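Local coordinates for ribosome hibernation protein YHBH (Vibrio cholerae serotype O1, PDB 4HEI), which associates with dimeric 100S ribosomes as a hibernation factor of the HPF/YfiA family, probably inhibiting translation by binding the small subunit, at residues A[54-65]-A[77-88]. Residues are numbered along the deposited sequence; the frame is centred on the assembly and turned at random.
Sequences LHVNQAEIHAHA and LVDKLVRQLNKH. With 3CO (cobalt (III) ion), chain C; 3CO (cobalt (III) ion), chain D.
Ile-61 is the apolar centre where edge strand 59-65 meets helix 77-88. Its CG2 lies 3.7 Å from Leu-81 CD2 and touches Gln-84 CB. Its CG1 meets Leu-85 CD2 at 3.8 Å, and Leu-85 crosses Leu-54 nearly at a right angle. Leu-77 CD1 packs on Ala-63, and Ala-65 CB lies against the Leu-77 backbone and CB.

Gln-84 NE2 donates to His-62 O at 3.1 Å, from above the carbonyl plane. A water donates to Gln-84 OE1 and Glu-60 O, tying both amide ends to the strand. The extended Lys-80 chain brings NZ within 2.7 Å of His-64 O, in the carbonyl plane.

At the hairpin end, His-88 CG is anti to the backbone N (chi1 170°), which lays the ring against the type II turn Val-56 to Ala-59, with Ala-59 CB 3.4 Å from His-88 NE2. Val-56 CG2 makes a CH-pi contact over one face.

The side chains of His-62 and His-64 leave the strand away from the helix; their NE2 atoms bind one cobalt(III) ion. Phe-24 of helix 14-27 touches Leu-54 of strand 47-56 and Leu-81. In this beta-alpha-beta-beta-beta-alpha fold, the C-terminal helix packs on the sheet, roughly antiparallel (154°) to the preceding edge strand.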
loop_
_atom_site.group_PDB
_atom_site.type_symbol
_atom_site.label_atom_id
_atom_site.label_comp_id
_atom_site.label_asym_id
_atom_site.label_seq_id
_atom_site.Cartn_x
_atom_site.Cartn_y
_atom_site.Cartn_z
ATOM N N LEU A 54 3.398 4.614 -4.541
ATOM C CA LEU A 54 3.439 3.882 -5.795
ATOM C C LEU A 54 4.013 4.804 -6.866
ATOM O O LEU A 54 3.550 5.934 -7.048
ATOM C CB LEU A 54 2.035 3.438 -6.210
ATOM C CG LEU A 54 1.100 2.767 -5.198
ATOM C CD1 LEU A 54 -0.086 2.163 -5.947
ATOM C CD2 LEU A 54 1.831 1.702 -4.415
ATOM N N HIS A 55 5.036 4.326 -7.557
ATOM C CA HIS A 55 5.661 5.101 -8.614
ATOM C C HIS A 55 5.132 4.563 -9.934
ATOM O O HIS A 55 5.481 3.461 -10.357
ATOM C CB HIS A 55 7.174 4.959 -8.509
ATOM C CG HIS A 55 7.727 5.429 -7.194
ATOM N ND1 HIS A 55 8.273 6.684 -7.017
ATOM C CD2 HIS A 55 7.769 4.827 -5.981
ATOM C CE1 HIS A 55 8.626 6.834 -5.751
ATOM N NE2 HIS A 55 8.329 5.722 -5.102
ATOM N N VAL A 56 4.268 5.352 -10.562
ATOM C CA VAL A 56 3.644 4.981 -11.825
ATOM C C VAL A 56 4.164 5.880 -12.940
ATOM O O VAL A 56 4.906 6.829 -12.690
ATOM C CB VAL A 56 2.106 5.124 -11.735
ATOM C CG1 VAL A 56 1.571 4.291 -10.577
ATOM C CG2 VAL A 56 1.729 6.584 -11.542
ATOM N N ASN A 57 3.777 5.581 -14.175
ATOM C CA ASN A 57 4.232 6.378 -15.304
ATOM C C ASN A 57 3.942 7.871 -15.159
ATOM O O ASN A 57 2.789 8.307 -15.183
ATOM C CB ASN A 57 3.628 5.838 -16.605
ATOM C CG ASN A 57 4.409 4.654 -17.160
ATOM O OD1 ASN A 57 4.656 3.672 -16.458
ATOM N ND2 ASN A 57 4.803 4.746 -18.426
ATOM N N GLN A 58 5.011 8.642 -14.986
ATOM C CA GLN A 58 4.935 10.092 -14.852
ATOM C C GLN A 58 4.180 10.603 -13.627
ATOM O O GLN A 58 3.649 11.713 -13.648
ATOM C CB GLN A 58 4.313 10.698 -16.112
ATOM C CG GLN A 58 5.033 10.327 -17.393
ATOM C CD GLN A 58 4.352 10.887 -18.624
ATOM O OE1 GLN A 58 3.160 10.663 -18.842
ATOM N NE2 GLN A 58 5.107 11.617 -19.440
ATOM N N ALA A 59 4.129 9.812 -12.559
ATOM C CA ALA A 59 3.436 10.260 -11.358
ATOM C C ALA A 59 3.650 9.369 -10.141
ATOM O O ALA A 59 4.197 8.278 -10.236
ATOM C CB ALA A 59 1.945 10.394 -11.642
ATOM N N GLU A 60 3.216 9.874 -8.993
ATOM C CA GLU A 60 3.311 9.154 -7.736
ATOM C C GLU A 60 1.959 9.143 -7.075
ATOM O O GLU A 60 1.208 10.114 -7.153
ATOM C CB GLU A 60 4.280 9.826 -6.768
ATOM C CG GLU A 60 5.723 9.475 -6.947
ATOM C CD GLU A 60 6.575 10.142 -5.886
ATOM O OE1 GLU A 60 6.396 11.355 -5.668
ATOM O OE2 GLU A 60 7.412 9.457 -5.271
ATOM N N ILE A 61 1.672 8.035 -6.412
ATOM C CA ILE A 61 0.441 7.851 -5.676
ATOM C C ILE A 61 0.915 7.566 -4.259
ATOM O O ILE A 61 1.729 6.657 -4.034
ATOM C CB ILE A 61 -0.364 6.648 -6.211
ATOM C CG1 ILE A 61 -0.762 6.902 -7.669
ATOM C CG2 ILE A 61 -1.597 6.412 -5.343
ATOM C CD1 ILE A 61 -1.631 8.126 -7.862
ATOM N N HIS A 62 0.430 8.359 -3.312
ATOM C CA HIS A 62 0.836 8.196 -1.925
ATOM C C HIS A 62 -0.353 8.297 -0.984
ATOM O O HIS A 62 -1.268 9.095 -1.203
ATOM C CB HIS A 62 1.904 9.256 -1.572
ATOM C CG HIS A 62 2.201 9.369 -0.105
ATOM N ND1 HIS A 62 1.462 10.163 0.744
ATOM C CD2 HIS A 62 3.144 8.775 0.665
ATOM C CE1 HIS A 62 1.934 10.052 1.974
ATOM N NE2 HIS A 62 2.955 9.216 1.954
ATOM N N ALA A 63 -0.342 7.459 0.042
ATOM C CA ALA A 63 -1.396 7.471 1.040
ATOM C C ALA A 63 -1.007 6.703 2.292
ATOM O O ALA A 63 -0.129 5.844 2.260
ATOM C CB ALA A 63 -2.671 6.885 0.451
ATOM N N HIS A 64 -1.668 7.040 3.394
ATOM C CA HIS A 64 -1.475 6.385 4.678
ATOM C C HIS A 64 -2.877 6.032 5.161
ATOM O O HIS A 64 -3.853 6.685 4.780
ATOM C CB HIS A 64 -0.881 7.329 5.731
ATOM C CG HIS A 64 0.532 7.745 5.472
ATOM N ND1 HIS A 64 1.282 8.418 6.411
ATOM C CD2 HIS A 64 1.327 7.606 4.384
ATOM C CE1 HIS A 64 2.476 8.678 5.913
ATOM N NE2 HIS A 64 2.529 8.196 4.685
ATOM N N ALA A 65 -2.962 5.023 6.017
ATOM C CA ALA A 65 -4.229 4.606 6.610
ATOM C C ALA A 65 -3.877 4.001 7.964
ATOM O O ALA A 65 -2.818 3.387 8.119
ATOM C CB ALA A 65 -4.929 3.572 5.720
ATOM N N LEU A 77 -5.782 1.325 3.383
ATOM C CA LEU A 77 -4.746 1.953 2.569
ATOM C C LEU A 77 -4.982 1.654 1.096
ATOM O O LEU A 77 -4.958 2.552 0.265
ATOM C CB LEU A 77 -3.356 1.441 2.970
ATOM C CG LEU A 77 -2.198 1.826 2.038
ATOM C CD1 LEU A 77 -2.081 3.345 1.947
ATOM C CD2 LEU A 77 -0.895 1.221 2.567
ATOM N N VAL A 78 -5.197 0.382 0.774
ATOM C CA VAL A 78 -5.422 -0.004 -0.609
ATOM C C VAL A 78 -6.639 0.706 -1.199
ATOM O O VAL A 78 -6.605 1.147 -2.347
ATOM C CB VAL A 78 -5.578 -1.531 -0.736
ATOM C CG1 VAL A 78 -5.968 -1.909 -2.160
ATOM C CG2 VAL A 78 -4.263 -2.192 -0.360
ATOM N N ASP A 79 -7.706 0.828 -0.420
ATOM C CA ASP A 79 -8.886 1.523 -0.916
ATOM C C ASP A 79 -8.541 2.963 -1.284
ATOM O O ASP A 79 -9.050 3.488 -2.272
ATOM C CB ASP A 79 -10.019 1.498 0.116
ATOM C CG ASP A 79 -10.732 0.155 0.163
ATOM O OD1 ASP A 79 -10.926 -0.445 -0.911
ATOM O OD2 ASP A 79 -11.112 -0.297 1.265
ATOM N N LYS A 80 -7.669 3.598 -0.504
ATOM C CA LYS A 80 -7.265 4.973 -0.796
ATOM C C LYS A 80 -6.408 5.021 -2.064
ATOM O O LYS A 80 -6.564 5.913 -2.896
ATOM C CB LYS A 80 -6.469 5.571 0.368
ATOM C CG LYS A 80 -7.252 5.756 1.655
ATOM C CD LYS A 80 -6.436 6.551 2.670
ATOM C CE LYS A 80 -7.170 6.690 3.992
ATOM N NZ LYS A 80 -6.408 7.545 4.948
ATOM N N LEU A 81 -5.503 4.056 -2.203
ATOM C CA LEU A 81 -4.630 3.997 -3.372
ATOM C C LEU A 81 -5.441 3.757 -4.643
ATOM O O LEU A 81 -5.196 4.381 -5.670
ATOM C CB LEU A 81 -3.593 2.877 -3.206
ATOM C CG LEU A 81 -2.589 3.027 -2.058
ATOM C CD1 LEU A 81 -1.728 1.774 -1.982
ATOM C CD2 LEU A 81 -1.721 4.258 -2.290
ATOM N N VAL A 82 -6.413 2.852 -4.566
ATOM C CA VAL A 82 -7.258 2.546 -5.718
ATOM C C VAL A 82 -8.011 3.792 -6.186
ATOM O O VAL A 82 -8.100 4.045 -7.388
ATOM C CB VAL A 82 -8.278 1.423 -5.391
ATOM C CG1 VAL A 82 -9.244 1.229 -6.559
ATOM C CG2 VAL A 82 -7.545 0.126 -5.113
ATOM N N ARG A 83 -8.545 4.574 -5.247
ATOM C CA ARG A 83 -9.267 5.800 -5.602
ATOM C C ARG A 83 -8.337 6.725 -6.369
ATOM O O ARG A 83 -8.695 7.258 -7.421
ATOM C CB ARG A 83 -9.763 6.545 -4.355
ATOM C CG ARG A 83 -10.776 5.799 -3.515
ATOM C CD ARG A 83 -11.599 6.770 -2.669
ATOM N NE ARG A 83 -12.507 6.066 -1.770
ATOM C CZ ARG A 83 -12.148 5.537 -0.604
ATOM N NH1 ARG A 83 -10.894 5.637 -0.181
ATOM N NH2 ARG A 83 -13.042 4.892 0.134
ATOM N N GLN A 84 -7.136 6.923 -5.837
ATOM C CA GLN A 84 -6.169 7.794 -6.487
ATOM C C GLN A 84 -5.695 7.240 -7.828
ATOM O O GLN A 84 -5.454 7.998 -8.766
ATOM C CB GLN A 84 -4.973 8.034 -5.568
ATOM C CG GLN A 84 -5.321 8.793 -4.302
ATOM C CD GLN A 84 -4.103 9.080 -3.448
ATOM O OE1 GLN A 84 -3.151 9.724 -3.893
ATOM N NE2 GLN A 84 -4.126 8.599 -2.213
ATOM N N LEU A 85 -5.546 5.921 -7.915
ATOM C CA LEU A 85 -5.114 5.290 -9.160
ATOM C C LEU A 85 -6.174 5.435 -10.251
ATOM O O LEU A 85 -5.845 5.642 -11.423
ATOM C CB LEU A 85 -4.806 3.809 -8.923
ATOM C CG LEU A 85 -3.449 3.518 -8.270
ATOM C CD1 LEU A 85 -3.415 2.066 -7.786
ATOM C CD2 LEU A 85 -2.326 3.787 -9.266
ATOM N N ASN A 86 -7.442 5.325 -9.867
ATOM C CA ASN A 86 -8.534 5.467 -10.821
ATOM C C ASN A 86 -8.553 6.890 -11.366
ATOM O O ASN A 86 -8.698 7.098 -12.569
ATOM C CB ASN A 86 -9.864 5.119 -10.155
ATOM C CG ASN A 86 -10.125 3.629 -10.137
ATOM O OD1 ASN A 86 -10.783 3.111 -9.236
ATOM N ND2 ASN A 86 -9.618 2.930 -11.149
ATOM N N LYS A 87 -8.349 7.867 -10.487
ATOM C CA LYS A 87 -8.320 9.262 -10.912
ATOM C C LYS A 87 -7.133 9.485 -11.849
ATOM O O LYS A 87 -7.275 10.071 -12.920
ATOM C CB LYS A 87 -8.210 10.187 -9.696
ATOM C CG LYS A 87 -9.374 10.061 -8.726
ATOM C CD LYS A 87 -9.243 11.030 -7.557
ATOM C CE LYS A 87 -10.419 10.888 -6.595
ATOM N NZ LYS A 87 -10.337 11.823 -5.433
ATOM N N HIS A 88 -5.960 9.007 -11.448
ATOM C CA HIS A 88 -4.769 9.161 -12.276
ATOM C C HIS A 88 -4.899 8.402 -13.595
ATOM O O HIS A 88 -4.357 8.820 -14.618
ATOM C CB HIS A 88 -3.531 8.669 -11.525
ATOM C CG HIS A 88 -2.311 8.568 -12.386
ATOM N ND1 HIS A 88 -2.124 7.546 -13.293
ATOM C CD2 HIS A 88 -1.238 9.383 -12.512
ATOM C CE1 HIS A 88 -0.990 7.738 -13.941
ATOM N NE2 HIS A 88 -0.432 8.845 -13.487
HETATM CO CO 3CO C . 4.053 8.521 3.570
HETATM CO CO 3CO D . 9.257 7.992 -8.193
HETATM O O HOH W 1 -0.977 11.171 -5.509
#